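Local coordinates for cell wall surface anchor family protein (Streptococcus agalactiae serogroup V, PDB 3PF2) that probably forms the shaft of the group B streptococcal type 1 pilus as its major pilin, represented here by a calcium-binding C-terminal fragment, at residues D203-A206 with T210-K213; I238-H243 with F248-L253; F186-S191 with L270-A275. All blocks are in the same frame, centred on the assembly; numbering follows the deposited sequence.

Contact 1 (D203-A206 with T210-K213)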
loop_
_atom_site.group_PDB
_atom_site.type_symbol
_atom_site.label_atom_id
_atom_site.label_comp_id
_atom_site.label_asym_id
_atom_site.label_seq_id
_atom_site.Cartn_x
_atom_site.Cartn_y
_atom_site.Cartn_z
ATOM N N ASP A 203 -6.544 -24.319 -6.269
ATOM C CA ASP A 203 -7.265 -23.095 -5.906
ATOM C C ASP A 203 -6.545 -22.379 -4.766
ATOM O O ASP A 203 -6.209 -22.996 -3.754
ATOM C CB ASP A 203 -8.679 -23.402 -5.419
ATOM C CG ASP A 203 -9.586 -23.952 -6.507
ATOM O OD1 ASP A 203 -9.267 -23.828 -7.714
ATOM O OD2 ASP A 203 -10.643 -24.503 -6.126
ATOM N N LEU A 204 -6.345 -21.074 -4.917
ATOM C CA LEU A 204 -5.759 -20.265 -3.844
ATOM C C LEU A 204 -6.854 -19.676 -2.964
ATOM O O LEU A 204 -7.781 -19.003 -3.466
ATOM C CB LEU A 204 -4.871 -19.153 -4.417
ATOM C CG LEU A 204 -4.355 -18.106 -3.409
ATOM C CD1 LEU A 204 -3.288 -18.668 -2.454
ATOM C CD2 LEU A 204 -3.829 -16.880 -4.155
ATOM N N LEU A 205 -6.743 -19.936 -1.660
ATOM C CA LEU A 205 -7.762 -19.539 -0.678
ATOM C C LEU A 205 -7.163 -18.735 0.482
ATOM O O LEU A 205 -5.998 -18.914 0.851
ATOM C CB LEU A 205 -8.435 -20.789 -0.092
ATOM C CG LEU A 205 -8.926 -21.892 -1.043
ATOM C CD1 LEU A 205 -9.426 -23.089 -0.246
ATOM C CD2 LEU A 205 -10.009 -21.373 -1.981
ATOM N N ALA A 206 -7.982 -17.869 1.075
ATOM C CA ALA A 206 -7.656 -17.263 2.361
ATOM C C ALA A 206 -7.753 -18.321 3.461
ATOM O O ALA A 206 -8.213 -19.444 3.213
ATOM C CB ALA A 206 -8.616 -16.125 2.656
ATOM N N THR A 210 -12.147 -18.823 1.842
ATOM C CA THR A 210 -12.703 -18.015 0.776
ATOM C C THR A 210 -11.647 -17.791 -0.318
ATOM O O THR A 210 -10.468 -17.575 -0.020
ATOM C CB THR A 210 -13.323 -16.706 1.332
ATOM O OG1 THR A 210 -14.374 -16.273 0.469
ATOM C CG2 THR A 210 -12.310 -15.610 1.468
ATOM N N ALA A 211 -12.070 -17.869 -1.575
ATOM C CA ALA A 211 -11.148 -17.760 -2.696
ATOM C C ALA A 211 -10.561 -16.369 -2.795
ATOM O O ALA A 211 -11.262 -15.363 -2.604
ATOM C CB ALA A 211 -11.832 -18.129 -3.997
ATOM N N VAL A 212 -9.264 -16.325 -3.072
ATOM C CA VAL A 212 -8.612 -15.092 -3.473
ATOM C C VAL A 212 -8.906 -14.879 -4.961
ATOM O O VAL A 212 -8.733 -15.792 -5.782
ATOM C CB VAL A 212 -7.096 -15.160 -3.222
ATOM C CG1 VAL A 212 -6.445 -13.800 -3.424
ATOM C CG2 VAL A 212 -6.813 -15.700 -1.797
ATOM N N LYS A 213 -9.363 -13.679 -5.301
ATOM C CA LYS A 213 -9.770 -13.389 -6.675
ATOM C C LYS A 213 -8.726 -12.572 -7.407
ATOM O O LYS A 213 -8.015 -11.754 -6.794
ATOM C CB LYS A 213 -11.117 -12.654 -6.698
ATOM C CG LYS A 213 -12.309 -13.538 -6.340
ATOM C CD LYS A 213 -13.629 -12.748 -6.345
ATOM C CE LYS A 213 -13.671 -11.684 -5.261
ATOM N NZ LYS A 213 -14.774 -10.718 -5.523
#

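Contact 2 (I238-H243 with F248-L253)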
loop_
_atom_site.group_PDB
_atom_site.type_symbol
_atom_site.label_atom_id
_atom_site.label_comp_id
_atom_site.label_asym_id
_atom_site.label_seq_id
_atom_site.Cartn_x
_atom_site.Cartn_y
_atom_site.Cartn_z
ATOM N N ILE A 238 -8.458 -17.311 -8.103
ATOM C CA ILE A 238 -7.069 -17.579 -8.502
ATOM C C ILE A 238 -6.811 -19.082 -8.456
ATOM O O ILE A 238 -7.063 -19.739 -7.447
ATOM C CB ILE A 238 -6.055 -16.807 -7.620
ATOM C CG1 ILE A 238 -6.105 -15.312 -7.953
ATOM C CG2 ILE A 238 -4.614 -17.352 -7.814
ATOM C CD1 ILE A 238 -5.354 -14.410 -7.024
ATOM N N LYS A 239 -6.320 -19.618 -9.568
ATOM C CA LYS A 239 -5.984 -21.036 -9.664
ATOM C C LYS A 239 -4.579 -21.124 -10.234
ATOM O O LYS A 239 -4.285 -20.499 -11.243
ATOM C CB LYS A 239 -6.990 -21.789 -10.550
ATOM C CG LYS A 239 -8.436 -21.602 -10.113
ATOM C CD LYS A 239 -9.416 -22.339 -11.012
ATOM C CE LYS A 239 -10.784 -22.474 -10.347
ATOM N NZ LYS A 239 -11.459 -21.159 -10.125
ATOM N N LEU A 240 -3.716 -21.883 -9.563
ATOM C CA LEU A 240 -2.298 -21.976 -9.908
ATOM C C LEU A 240 -1.958 -23.375 -10.413
ATOM O O LEU A 240 -2.740 -24.306 -10.228
ATOM C CB LEU A 240 -1.434 -21.631 -8.689
ATOM C CG LEU A 240 -1.714 -20.287 -8.003
ATOM C CD1 LEU A 240 -0.862 -20.145 -6.745
ATOM C CD2 LEU A 240 -1.451 -19.133 -8.957
ATOM N N LYS A 241 -0.795 -23.512 -11.045
ATOM C CA LYS A 241 -0.403 -24.759 -11.699
ATOM C C LYS A 241 1.098 -24.981 -11.512
ATOM O O LYS A 241 1.877 -24.034 -11.573
ATOM C CB LYS A 241 -0.766 -24.641 -13.189
ATOM C CG LYS A 241 -0.276 -25.690 -14.150
ATOM C CD LYS A 241 -0.698 -25.328 -15.590
ATOM C CE LYS A 241 0.383 -24.527 -16.331
ATOM N NZ LYS A 241 -0.149 -23.755 -17.503
ATOM N N SER A 242 1.516 -26.222 -11.282
ATOM C CA SER A 242 2.948 -26.489 -11.279
ATOM C C SER A 242 3.471 -26.595 -12.714
ATOM O O SER A 242 2.839 -27.229 -13.580
ATOM C CB SER A 242 3.312 -27.730 -10.447
ATOM O OG SER A 242 2.701 -28.901 -10.950
ATOM N N HIS A 243 4.610 -25.948 -12.946
ATOM C CA HIS A 243 5.304 -25.969 -14.236
ATOM C C HIS A 243 6.021 -27.320 -14.396
ATOM O O HIS A 243 6.068 -28.134 -13.466
ATOM C CB HIS A 243 6.263 -24.769 -14.315
ATOM C CG HIS A 243 6.980 -24.620 -15.628
ATOM N ND1 HIS A 243 6.350 -24.764 -16.847
ATOM C CD2 HIS A 243 8.267 -24.304 -15.908
ATOM C CE1 HIS A 243 7.221 -24.565 -17.820
ATOM N NE2 HIS A 243 8.392 -24.285 -17.277
ATOM N N PHE A 248 6.097 -23.345 -8.920
ATOM C CA PHE A 248 5.145 -22.276 -9.135
ATOM C C PHE A 248 5.235 -21.287 -7.986
ATOM O O PHE A 248 5.904 -21.561 -6.986
ATOM C CB PHE A 248 3.713 -22.787 -9.368
ATOM C CG PHE A 248 3.102 -23.537 -8.207
ATOM C CD1 PHE A 248 2.155 -22.909 -7.394
ATOM C CD2 PHE A 248 3.409 -24.874 -7.963
ATOM C CE1 PHE A 248 1.537 -23.588 -6.352
ATOM C CE2 PHE A 248 2.806 -25.572 -6.907
ATOM C CZ PHE A 248 1.859 -24.923 -6.101
ATOM N N GLU A 249 4.584 -20.143 -8.152
ATOM C CA GLU A 249 4.696 -19.039 -7.192
ATOM C C GLU A 249 3.411 -18.233 -7.145
ATOM O O GLU A 249 2.597 -18.289 -8.067
ATOM C CB GLU A 249 5.838 -18.092 -7.598
ATOM C CG GLU A 249 7.225 -18.735 -7.663
ATOM C CD GLU A 249 8.303 -17.760 -8.060
ATOM O OE1 GLU A 249 7.967 -16.617 -8.459
ATOM O OE2 GLU A 249 9.490 -18.146 -7.963
ATOM N N ILE A 250 3.220 -17.483 -6.057
ATOM C CA ILE A 250 2.196 -16.447 -6.023
ATOM C C ILE A 250 2.871 -15.182 -5.497
ATOM O O ILE A 250 3.600 -15.230 -4.499
ATOM C CB ILE A 250 0.953 -16.865 -5.178
ATOM C CG1 ILE A 250 -0.134 -15.776 -5.197
ATOM C CG2 ILE A 250 1.349 -17.195 -3.733
ATOM C CD1 ILE A 250 -0.800 -15.573 -6.560
ATOM N N LYS A 251 2.631 -14.062 -6.171
ATOM C CA LYS A 251 3.258 -12.794 -5.800
ATOM C C LYS A 251 2.207 -11.758 -5.439
ATOM O O LYS A 251 1.231 -11.562 -6.170
ATOM C CB LYS A 251 4.149 -12.258 -6.932
ATOM C CG LYS A 251 5.232 -13.238 -7.384
ATOM C CD LYS A 251 6.182 -12.633 -8.408
ATOM C CE LYS A 251 7.177 -11.698 -7.737
ATOM N NZ LYS A 251 8.354 -11.363 -8.608
ATOM N N GLY A 252 2.401 -11.114 -4.297
ATOM C CA GLY A 252 1.578 -9.965 -3.949
ATOM C C GLY A 252 0.421 -10.222 -3.007
ATOM O O GLY A 252 -0.632 -9.608 -3.138
ATOM N N LEU A 253 0.594 -11.144 -2.063
ATOM C CA LEU A 253 -0.401 -11.329 -1.015
ATOM C C LEU A 253 -0.048 -10.611 0.284
ATOM O O LEU A 253 1.113 -10.590 0.702
ATOM C CB LEU A 253 -0.602 -12.816 -0.705
ATOM C CG LEU A 253 -0.991 -13.692 -1.892
ATOM C CD1 LEU A 253 -0.945 -15.155 -1.428
ATOM C CD2 LEU A 253 -2.371 -13.326 -2.474
#

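Contact 3 (F186-S191 with L270-A275)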
loop_
_atom_site.group_PDB
_atom_site.type_symbol
_atom_site.label_atom_id
_atom_site.label_comp_id
_atom_site.label_asym_id
_atom_site.label_seq_id
_atom_site.Cartn_x
_atom_site.Cartn_y
_atom_site.Cartn_z
ATOM N N PHE A 186 6.807 -22.433 -4.389
ATOM C CA PHE A 186 6.431 -23.819 -4.182
ATOM C C PHE A 186 7.151 -24.727 -5.168
ATOM O O PHE A 186 7.512 -24.312 -6.269
ATOM C CB PHE A 186 4.937 -24.003 -4.451
ATOM C CG PHE A 186 4.054 -23.148 -3.601
ATOM C CD1 PHE A 186 3.729 -23.554 -2.314
ATOM C CD2 PHE A 186 3.562 -21.943 -4.085
ATOM C CE1 PHE A 186 2.899 -22.766 -1.499
ATOM C CE2 PHE A 186 2.728 -21.129 -3.282
ATOM C CZ PHE A 186 2.399 -21.549 -1.987
ATOM N N VAL A 187 7.292 -25.989 -4.783
ATOM C CA VAL A 187 7.727 -27.026 -5.719
ATOM C C VAL A 187 6.915 -28.299 -5.478
ATOM O O VAL A 187 6.746 -28.742 -4.324
ATOM C CB VAL A 187 9.265 -27.258 -5.666
ATOM C CG1 VAL A 187 9.725 -27.692 -4.271
ATOM C CG2 VAL A 187 9.677 -28.261 -6.744
ATOM N N LYS A 188 6.371 -28.852 -6.566
ATOM C CA LYS A 188 5.521 -30.038 -6.502
ATOM C C LYS A 188 6.373 -31.270 -6.783
ATOM O O LYS A 188 7.078 -31.314 -7.779
ATOM C CB LYS A 188 4.386 -29.945 -7.524
ATOM C CG LYS A 188 3.356 -31.095 -7.449
ATOM C CD LYS A 188 2.515 -31.016 -6.175
ATOM C CE LYS A 188 1.438 -32.102 -6.115
ATOM N NZ LYS A 188 2.018 -33.482 -5.988
ATOM N N LYS A 189 6.303 -32.248 -5.891
ATOM C CA LYS A 189 7.124 -33.453 -6.001
ATOM C C LYS A 189 6.299 -34.701 -5.708
ATOM O O LYS A 189 5.146 -34.615 -5.282
ATOM C CB LYS A 189 8.331 -33.379 -5.042
ATOM C CG LYS A 189 9.315 -32.241 -5.344
ATOM C CD LYS A 189 10.541 -32.336 -4.436
ATOM C CE LYS A 189 11.482 -31.170 -4.643
ATOM N NZ LYS A 189 12.763 -31.406 -3.889
ATOM N N ASP A 190 6.890 -35.869 -5.955
ATOM C CA ASP A 190 6.285 -37.136 -5.553
ATOM C C ASP A 190 6.506 -37.374 -4.058
ATOM O O ASP A 190 7.146 -36.563 -3.391
ATOM C CB ASP A 190 6.859 -38.294 -6.389
ATOM C CG ASP A 190 8.373 -38.486 -6.198
ATOM O OD1 ASP A 190 9.054 -37.624 -5.603
ATOM O OD2 ASP A 190 8.883 -39.534 -6.653
ATOM N N SER A 191 6.020 -38.496 -3.536
ATOM C CA SER A 191 5.974 -38.708 -2.084
ATOM C C SER A 191 7.344 -38.829 -1.415
ATOM O O SER A 191 7.491 -38.499 -0.235
ATOM C CB SER A 191 5.101 -39.918 -1.726
ATOM O OG SER A 191 5.692 -41.120 -2.176
ATOM N N LEU A 270 -3.910 -23.819 -0.177
ATOM C CA LEU A 270 -4.096 -24.302 -1.551
ATOM C C LEU A 270 -4.990 -25.534 -1.491
ATOM O O LEU A 270 -4.795 -26.388 -0.640
ATOM C CB LEU A 270 -2.758 -24.688 -2.186
ATOM C CG LEU A 270 -1.725 -23.577 -2.374
ATOM C CD1 LEU A 270 -0.438 -24.191 -2.894
ATOM C CD2 LEU A 270 -2.224 -22.525 -3.316
ATOM N N LYS A 271 -5.996 -25.585 -2.355
ATOM C CA LYS A 271 -6.787 -26.805 -2.515
ATOM C C LYS A 271 -6.396 -27.436 -3.841
ATOM O O LYS A 271 -6.631 -26.860 -4.904
ATOM C CB LYS A 271 -8.271 -26.469 -2.504
ATOM C CG LYS A 271 -9.177 -27.685 -2.688
ATOM C CD LYS A 271 -10.601 -27.242 -2.962
ATOM C CE LYS A 271 -11.486 -28.448 -3.272
ATOM N NZ LYS A 271 -12.894 -28.011 -3.495
ATOM N N GLU A 272 -5.803 -28.624 -3.778
ATOM C CA GLU A 272 -5.390 -29.312 -4.984
ATOM C C GLU A 272 -6.625 -29.880 -5.677
ATOM O O GLU A 272 -7.371 -30.667 -5.081
ATOM C CB GLU A 272 -4.379 -30.409 -4.673
ATOM C CG GLU A 272 -3.739 -31.007 -5.932
ATOM C CD GLU A 272 -2.565 -31.909 -5.627
ATOM O OE1 GLU A 272 -2.067 -31.872 -4.483
ATOM O OE2 GLU A 272 -2.125 -32.661 -6.535
ATOM N N THR A 273 -6.832 -29.446 -6.917
ATOM C CA THR A 273 -8.015 -29.815 -7.698
ATOM C C THR A 273 -7.654 -30.743 -8.857
ATOM O O THR A 273 -8.524 -31.400 -9.435
ATOM C CB THR A 273 -8.727 -28.572 -8.256
ATOM O OG1 THR A 273 -7.826 -27.840 -9.101
ATOM C CG2 THR A 273 -9.210 -27.653 -7.116
ATOM N N LYS A 274 -6.372 -30.778 -9.215
ATOM C CA LYS A 274 -5.875 -31.695 -10.246
ATOM C C LYS A 274 -4.499 -32.160 -9.824
ATOM O O LYS A 274 -3.673 -31.339 -9.436
ATOM C CB LYS A 274 -5.798 -31.002 -11.611
ATOM C CG LYS A 274 -5.340 -31.929 -12.756
ATOM C CD LYS A 274 -5.407 -31.256 -14.118
ATOM C CE LYS A 274 -6.853 -30.972 -14.561
ATOM N NZ LYS A 274 -6.937 -30.699 -16.035
ATOM N N ALA A 275 -4.267 -33.471 -9.882
ATOM C CA ALA A 275 -2.968 -34.047 -9.559
ATOM C C ALA A 275 -2.163 -34.251 -10.842
ATOM O O ALA A 275 -2.748 -34.320 -11.929
ATOM C CB ALA A 275 -3.132 -35.370 -8.809
#

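Contact 1 (D203-A206 with T210-K213)
Leu204 lays its CG and CD2 obliquely against Val212. Its CG sits 3.8 Å from Val212 CG2, and its CD2 lies equally close to Val212 CB. The Leu204 branch reaches this position because CG is anti to the backbone N (chi1 172°). Val212 points toward the strand, and its CG2 also reaches in toward the backbone N of Ala206. Leu205 leans the other way, and its CD2 lies 3.9 Å from Ala211 CA. Near the turn, Ala206 CB meets Thr210 CG2 at 3.9 Å.

Two backbone bonds hold the segments together. Ala206 N gives a short, straight bond to Thr210 O (2.7 Å, 166° at the hydrogen), nearly along the C=O axis. Val212 N bonds to Leu204 O at 3.1 Å and is tilted out of the carbonyl plane. Between them, Leu205 and Ala211 form a non-hydrogen-bonded antiparallel pair. Asp208 OD1 accepts a bond from Thr210 N within the turn. Ile238 touches both Leu204 and Val212 and adds to the apolar patch. Three residues join the segments, so this is a short hairpin-like return after strand 201-206 of the prealbumin-like pilin domain.

Contact 2 (I238-H243 with F248-L253)
Leu240 and Ile250 make the central apolar contact, with side chains crossing at about a right angle. Leu240 CD1 lies 4.1 Å from Ile250 CB and equally near Glu249 O. Further along, Ile238 CG2 approaches Ile250 CD1 at 4.4 Å.

The aromatic contacts gather on Phe248. Its CG falls between the backbone N and the carbonyl carbon (chi1 63°), which turns the ring toward Leu240 and Ser242. Leu240 CB is 4.0 Å from Phe248 CD1. Ser242 CB packs near the other ortho carbon, with 3.8 Å to Phe248 CD2. The ring also stacks on Phe186 of strand 178-190 and meets Phe202 of strand 201-206.

No hydrogen bond links the two segments. Strands 239-241 and 248-253 run roughly antiparallel, at 146°, with axes 7.3 Å apart. They belong to different sheets of the beta sandwich in this Cna-B-type, prealbumin-like domain, and their inward side chains fill the layer between the sheets.

Where the chain passes from one sheet to the other, the segments close in. Lys241 O lies 3.1 Å from Phe248 CB, a tight contact of carbonyl and methylene.

Polar ends find their partners elsewhere. Ser242 OG hydrogen-bonds with Leu197 O and Ala200 N. Glu249 points away from the contact, where its carboxylate forms a salt bridge with Arg185 and a hydrogen bond with Tyr295 OH.

Contact 3 (F186-S191 with L270-A275)
Leu270 sets its CD1 methyl over one face of the Phe186 ring. This is a CH-pi contact: the methyl carbon is 4.1 Å from the centroid of the Phe186 ring and 20° off the ring normal. It is displaced toward the CE1-CZ rim, and the shortest approach is Leu270 CD1 to Phe186 CE1 at 3.9 Å. The two side chains come from opposite directions across the sandwich.

Beside them, Lys188 and Glu272 also approach from opposite directions. Lys188 CE is 3.6 Å from Glu272 OE2, and the other carboxylate oxygen is only slightly farther from this carbon. Glu272 reaches across with an extended chain, its CG anti to the backbone N (chi1 -170°). The Lys188 chain bends at chi2 and chi4, and its NZ stops 4.3 Å from Glu272 OE2.

Lys188 NZ is covalently joined to Asn316 CG. This is the intramolecular isopeptide bond of a Cna-B-type pilin domain, and it ties strand 178-190 to strand 312-316. Glu272 is probably the acidic residue that, as in related domains, promotes the bond. The linked NZ also donates a weak hydrogen bond to Lys189 O, 3.4 Å away.

Apolar neighbours pack around the link. Phe202 touches both Lys188 and Glu272, and Ile314 packs on Phe186, Lys188 and Leu270. Phe186 meets Phe288 edge-to-face. Just past Glu272 the strand has a classic beta bulge, with Thr273 and Lys274 opposite Glu201.

All three contacts lie in the prealbumin-like domain, away from the calcium sites. Strand 201-206 of contact 1 neighbours strand 239-241 of contact 2 in one sheet. The centres of these two contacts are about 11 Å apart, and Val212 O and Ile238 N probably hydrogen-bond at 2.8 Å. Contacts 2 and 3 have centres about 12 Å apart and share the sandwich core, where Phe248 CZ comes within 4.0 Å of Leu270 CD1. The centres of contacts 1 and 3 are about 16 Å apart, yet Leu204 CD1 meets Leu270 CD2 at 4.1 Å. Contact 3 holds the isopeptide lysine. Contact 2 borders it directly, with Ser242 CB 3.8 Å from Lys188 CB.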